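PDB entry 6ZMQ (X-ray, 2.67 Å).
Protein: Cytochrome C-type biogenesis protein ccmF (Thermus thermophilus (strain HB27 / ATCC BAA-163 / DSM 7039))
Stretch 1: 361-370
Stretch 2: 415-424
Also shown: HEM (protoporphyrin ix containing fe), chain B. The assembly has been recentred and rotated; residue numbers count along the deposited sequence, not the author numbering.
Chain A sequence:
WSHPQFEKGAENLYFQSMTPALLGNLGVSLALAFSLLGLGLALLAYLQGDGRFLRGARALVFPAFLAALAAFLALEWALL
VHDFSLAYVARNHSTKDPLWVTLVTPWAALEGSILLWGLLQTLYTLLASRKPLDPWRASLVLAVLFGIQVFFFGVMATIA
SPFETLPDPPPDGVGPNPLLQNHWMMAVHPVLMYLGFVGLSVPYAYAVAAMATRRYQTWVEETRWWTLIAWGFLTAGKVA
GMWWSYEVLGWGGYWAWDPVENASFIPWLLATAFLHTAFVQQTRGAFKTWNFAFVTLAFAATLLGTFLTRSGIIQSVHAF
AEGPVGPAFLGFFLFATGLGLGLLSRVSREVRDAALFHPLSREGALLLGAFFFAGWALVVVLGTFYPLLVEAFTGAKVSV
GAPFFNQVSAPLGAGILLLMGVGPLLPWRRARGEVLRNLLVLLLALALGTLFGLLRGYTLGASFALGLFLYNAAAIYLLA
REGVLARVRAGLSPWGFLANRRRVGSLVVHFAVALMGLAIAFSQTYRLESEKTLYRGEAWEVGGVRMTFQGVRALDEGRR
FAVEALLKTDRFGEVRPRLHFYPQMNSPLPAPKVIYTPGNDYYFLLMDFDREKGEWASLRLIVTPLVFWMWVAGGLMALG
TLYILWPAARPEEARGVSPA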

# COMPACT_ATOMS: atom_id res chain seq x y z
N SER A 361 12.26 -6.62 -27.63
CA SER A 361 13.33 -5.87 -27.00
C SER A 361 13.11 -5.79 -25.50
O SER A 361 12.18 -6.40 -24.95
N ARG A 362 13.95 -5.02 -24.80
CA ARG A 362 13.71 -4.74 -23.39
C ARG A 362 12.48 -3.84 -23.22
O ARG A 362 11.73 -3.98 -22.25
N GLU A 363 12.24 -2.95 -24.19
CA GLU A 363 11.00 -2.16 -24.22
C GLU A 363 9.77 -3.03 -24.42
O GLU A 363 8.73 -2.79 -23.81
N GLY A 364 9.87 -4.03 -25.31
CA GLY A 364 8.75 -4.93 -25.54
C GLY A 364 8.46 -5.82 -24.35
O GLY A 364 7.29 -6.10 -24.03
N ALA A 365 9.51 -6.27 -23.67
CA ALA A 365 9.35 -7.07 -22.45
C ALA A 365 8.76 -6.24 -21.32
O ALA A 365 7.87 -6.71 -20.61
N LEU A 366 9.22 -4.98 -21.15
CA LEU A 366 8.68 -4.14 -20.08
C LEU A 366 7.25 -3.72 -20.38
O LEU A 366 6.42 -3.63 -19.46
N LEU A 367 6.92 -3.50 -21.65
CA LEU A 367 5.58 -3.09 -22.03
C LEU A 367 4.60 -4.26 -21.93
O LEU A 367 3.45 -4.06 -21.51
N LEU A 368 5.05 -5.47 -22.26
CA LEU A 368 4.21 -6.64 -22.05
C LEU A 368 4.05 -6.96 -20.57
O LEU A 368 2.98 -7.41 -20.15
N GLY A 369 5.07 -6.69 -19.76
CA GLY A 369 4.93 -6.86 -18.32
C GLY A 369 3.97 -5.86 -17.70
O GLY A 369 3.17 -6.21 -16.82
N ALA A 370 4.05 -4.61 -18.15
CA ALA A 370 3.07 -3.60 -17.75
C ALA A 370 1.66 -3.93 -18.23
O ALA A 370 0.68 -3.64 -17.53
N GLY A 415 3.77 -15.28 -15.38
CA GLY A 415 4.20 -14.47 -16.50
C GLY A 415 5.05 -13.28 -16.12
O GLY A 415 6.04 -12.99 -16.80
N ILE A 416 4.70 -12.58 -15.03
CA ILE A 416 5.54 -11.45 -14.63
C ILE A 416 6.85 -11.94 -14.01
O ILE A 416 7.90 -11.31 -14.17
N LEU A 417 6.83 -13.08 -13.30
CA LEU A 417 8.07 -13.63 -12.76
C LEU A 417 8.99 -14.16 -13.85
O LEU A 417 10.20 -14.19 -13.66
N LEU A 418 8.43 -14.54 -15.00
CA LEU A 418 9.24 -14.93 -16.14
C LEU A 418 9.80 -13.70 -16.87
O LEU A 418 10.99 -13.66 -17.23
N LEU A 419 8.94 -12.69 -17.07
CA LEU A 419 9.32 -11.51 -17.85
C LEU A 419 10.34 -10.65 -17.12
O LEU A 419 11.20 -10.03 -17.76
N MET A 420 10.24 -10.60 -15.79
CA MET A 420 11.20 -9.89 -14.94
C MET A 420 12.61 -10.44 -15.07
O MET A 420 13.59 -9.69 -15.07
N GLY A 421 12.72 -11.76 -15.18
CA GLY A 421 14.01 -12.35 -15.48
C GLY A 421 14.47 -12.10 -16.90
O GLY A 421 15.64 -11.75 -17.13
N VAL A 422 13.58 -12.28 -17.88
CA VAL A 422 14.06 -12.26 -19.27
C VAL A 422 14.29 -10.83 -19.80
O VAL A 422 15.09 -10.63 -20.72
N GLY A 423 13.64 -9.82 -19.21
CA GLY A 423 13.58 -8.48 -19.78
C GLY A 423 14.86 -7.66 -19.77
O GLY A 423 15.31 -7.20 -20.82
N PRO A 424 15.45 -7.43 -18.58
CA PRO A 424 16.72 -6.68 -18.51
C PRO A 424 17.95 -7.35 -19.15
O PRO A 424 18.99 -6.70 -19.30

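The helical parts of stretches 1 and 2 run nearly antiparallel, 160° between their N-to-C directions, with axes 9.5 Å apart at closest approach. The contact is small, burying 361 Å² in all, and is built mainly round Leu419, Arg362 and Ala365.

Leu419 has the most surface covered. Its CA-to-CB bond points toward stretch 1, and chi1 is m (-88°) with chi2 t. The two methyls reach different parts of the facing helix. Leu419 CD2 lies 3.8 Å from Ala365 O and 4.1 Å from Ala365 CB. Leu419 CD1 lies 4.3 Å from Leu368 CG and 4.3 Å from Gly369 N. Leu368 is in the t, p rotamer and is exposed.

The CA-to-CB bond of Ala365 also points toward the other stretch. Ala365 CB sits 3.8 Å from Gly423 CA, and Ala365 CA is 5.2 Å from Gly423 CA.

Arg362 starts out sideways, but its end comes nearer to stretch 2. Chi1 and chi2 are t and chi3 is m. Arg362 CG passes 3.4 Å from Gly423 O; the chain is extended through chi2 and turns at chi3. Arg362 NH2 then donates a hydrogen bond to Pro424 O at 3.1 Å. The N-H...O angle of 139° is well short of linear. This is the one hydrogen bond between the stretches.

The heme lies against both stretches. The CA-to-CB bond of Leu366 points away from stretch 2, and Leu366 CD2 lies 3.3 Å from HEM CHB. HEM CMB is 3.3 Å from Leu419 O, and HEM CAB is 3.5 Å from Met420 N. Gly369 CA approaches HEM CBB at 3.5 Å; a CB here would clash with that same vinyl carbon. Nearby, Ile416 (chi1 p, chi2 t) places Ile416 CG2 4.4 Å from Gly369 O.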

# COMPACT_ATOMS: atom_id res chain seq x y z
CB SER A 361 13.40 -4.49 -27.65
OG SER A 361 13.58 -4.64 -29.05
CB ARG A 362 14.97 -4.13 -22.75
CG ARG A 362 14.85 -3.81 -21.26
CD ARG A 362 16.03 -3.02 -20.69
NE ARG A 362 17.29 -3.76 -20.64
CZ ARG A 362 18.47 -3.18 -20.48
NH1 ARG A 362 18.56 -1.86 -20.33
NH2 ARG A 362 19.57 -3.92 -20.44
CB GLU A 363 11.06 -1.12 -25.34
CG GLU A 363 12.12 -0.08 -25.19
CD GLU A 363 13.20 -0.23 -26.25
OE1 GLU A 363 13.82 -1.31 -26.31
OE2 GLU A 363 13.45 0.74 -27.01
CB ALA A 365 10.69 -7.68 -22.05
CB LEU A 366 9.52 -2.87 -19.86
CG LEU A 366 10.95 -2.74 -19.30
CD1 LEU A 366 11.13 -1.44 -18.52
CD2 LEU A 366 11.46 -3.92 -18.51
CB LEU A 367 5.61 -2.50 -23.44
CG LEU A 367 4.50 -1.71 -24.13
CD1 LEU A 367 3.38 -2.54 -24.72
CD2 LEU A 367 3.93 -0.72 -23.12
CB LEU A 368 4.77 -7.86 -22.81
CG LEU A 368 3.89 -9.12 -22.85
CD1 LEU A 368 2.47 -8.75 -23.26
CD2 LEU A 368 4.47 -10.21 -23.74
CB ALA A 370 3.50 -2.23 -18.27
CB ILE A 416 4.80 -10.45 -13.71
CG1 ILE A 416 4.43 -11.01 -12.34
CG2 ILE A 416 3.58 -9.92 -14.42
CD1 ILE A 416 3.66 -10.03 -11.50
CB LEU A 417 7.78 -14.74 -11.74
CG LEU A 417 7.41 -14.37 -10.32
CD1 LEU A 417 7.14 -15.65 -9.54
CD2 LEU A 417 8.42 -13.47 -9.60
CB LEU A 418 8.40 -15.79 -17.08
CG LEU A 418 8.58 -17.31 -17.07
CD1 LEU A 418 7.51 -17.99 -17.91
CD2 LEU A 418 9.95 -17.71 -17.58
CB LEU A 419 8.07 -10.71 -18.19
CG LEU A 419 7.39 -11.18 -19.47
CD1 LEU A 419 5.90 -10.91 -19.46
CD2 LEU A 419 8.04 -10.49 -20.65
CB MET A 420 10.69 -9.97 -13.50
CG MET A 420 11.65 -9.58 -12.43
SD MET A 420 10.97 -9.92 -10.79
CE MET A 420 9.20 -9.93 -11.08
CB VAL A 422 13.11 -13.09 -20.18
CG1 VAL A 422 11.83 -12.35 -20.51
CG2 VAL A 422 13.83 -13.57 -21.46
CB PRO A 424 16.93 -6.51 -17.00
CG PRO A 424 15.86 -7.42 -16.36
CD PRO A 424 14.74 -7.30 -17.30
CHA HEM B . 13.43 -1.42 -12.09
CHB HEM B . 12.19 -4.83 -15.37
CHC HEM B . 8.60 -6.38 -12.39
CHD HEM B . 10.22 -3.26 -9.00
C1A HEM B . 13.36 -2.22 -13.21
C2A HEM B . 14.20 -2.05 -14.35
C3A HEM B . 13.86 -2.99 -15.27
C4A HEM B . 12.81 -3.77 -14.73
CMA HEM B . 14.47 -3.19 -16.62
CAA HEM B . 15.29 -1.00 -14.52
CBA HEM B . 16.58 -1.39 -13.78
CGA HEM B . 17.18 -2.65 -14.35
O1A HEM B . 17.31 -3.67 -13.63
O2A HEM B . 17.55 -2.68 -15.55
C1B HEM B . 11.08 -5.51 -14.82
C2B HEM B . 10.31 -6.45 -15.54
C3B HEM B . 9.31 -6.89 -14.73
C4B HEM B . 9.46 -6.17 -13.47
CMB HEM B . 10.55 -6.91 -16.95
CAB HEM B . 8.25 -7.86 -15.03
CBB HEM B . 6.96 -7.26 -15.45
C1C HEM B . 8.79 -5.72 -11.19
C2C HEM B . 8.16 -6.05 -9.99
C3C HEM B . 8.64 -5.16 -9.06
C4C HEM B . 9.56 -4.29 -9.68
CMC HEM B . 7.16 -7.14 -9.73
CAC HEM B . 8.24 -5.13 -7.66
CBC HEM B . 9.10 -5.78 -6.64
C1D HEM B . 11.20 -2.43 -9.56
C2D HEM B . 11.81 -1.28 -8.88
C3D HEM B . 12.71 -0.75 -9.74
C4D HEM B . 12.66 -1.61 -10.94
CMD HEM B . 11.48 -0.78 -7.50
CAD HEM B . 13.60 0.46 -9.51
CBD HEM B . 13.04 1.65 -10.30
CGD HEM B . 13.75 2.96 -10.06
O1D HEM B . 14.54 3.44 -10.90
O2D HEM B . 13.53 3.59 -9.01
NA HEM B . 12.51 -3.28 -13.49
NB HEM B . 10.53 -5.36 -13.60
NC HEM B . 9.65 -4.68 -10.98
ND HEM B . 11.75 -2.57 -10.75
FE HEM B . 11.22 -4.05 -12.14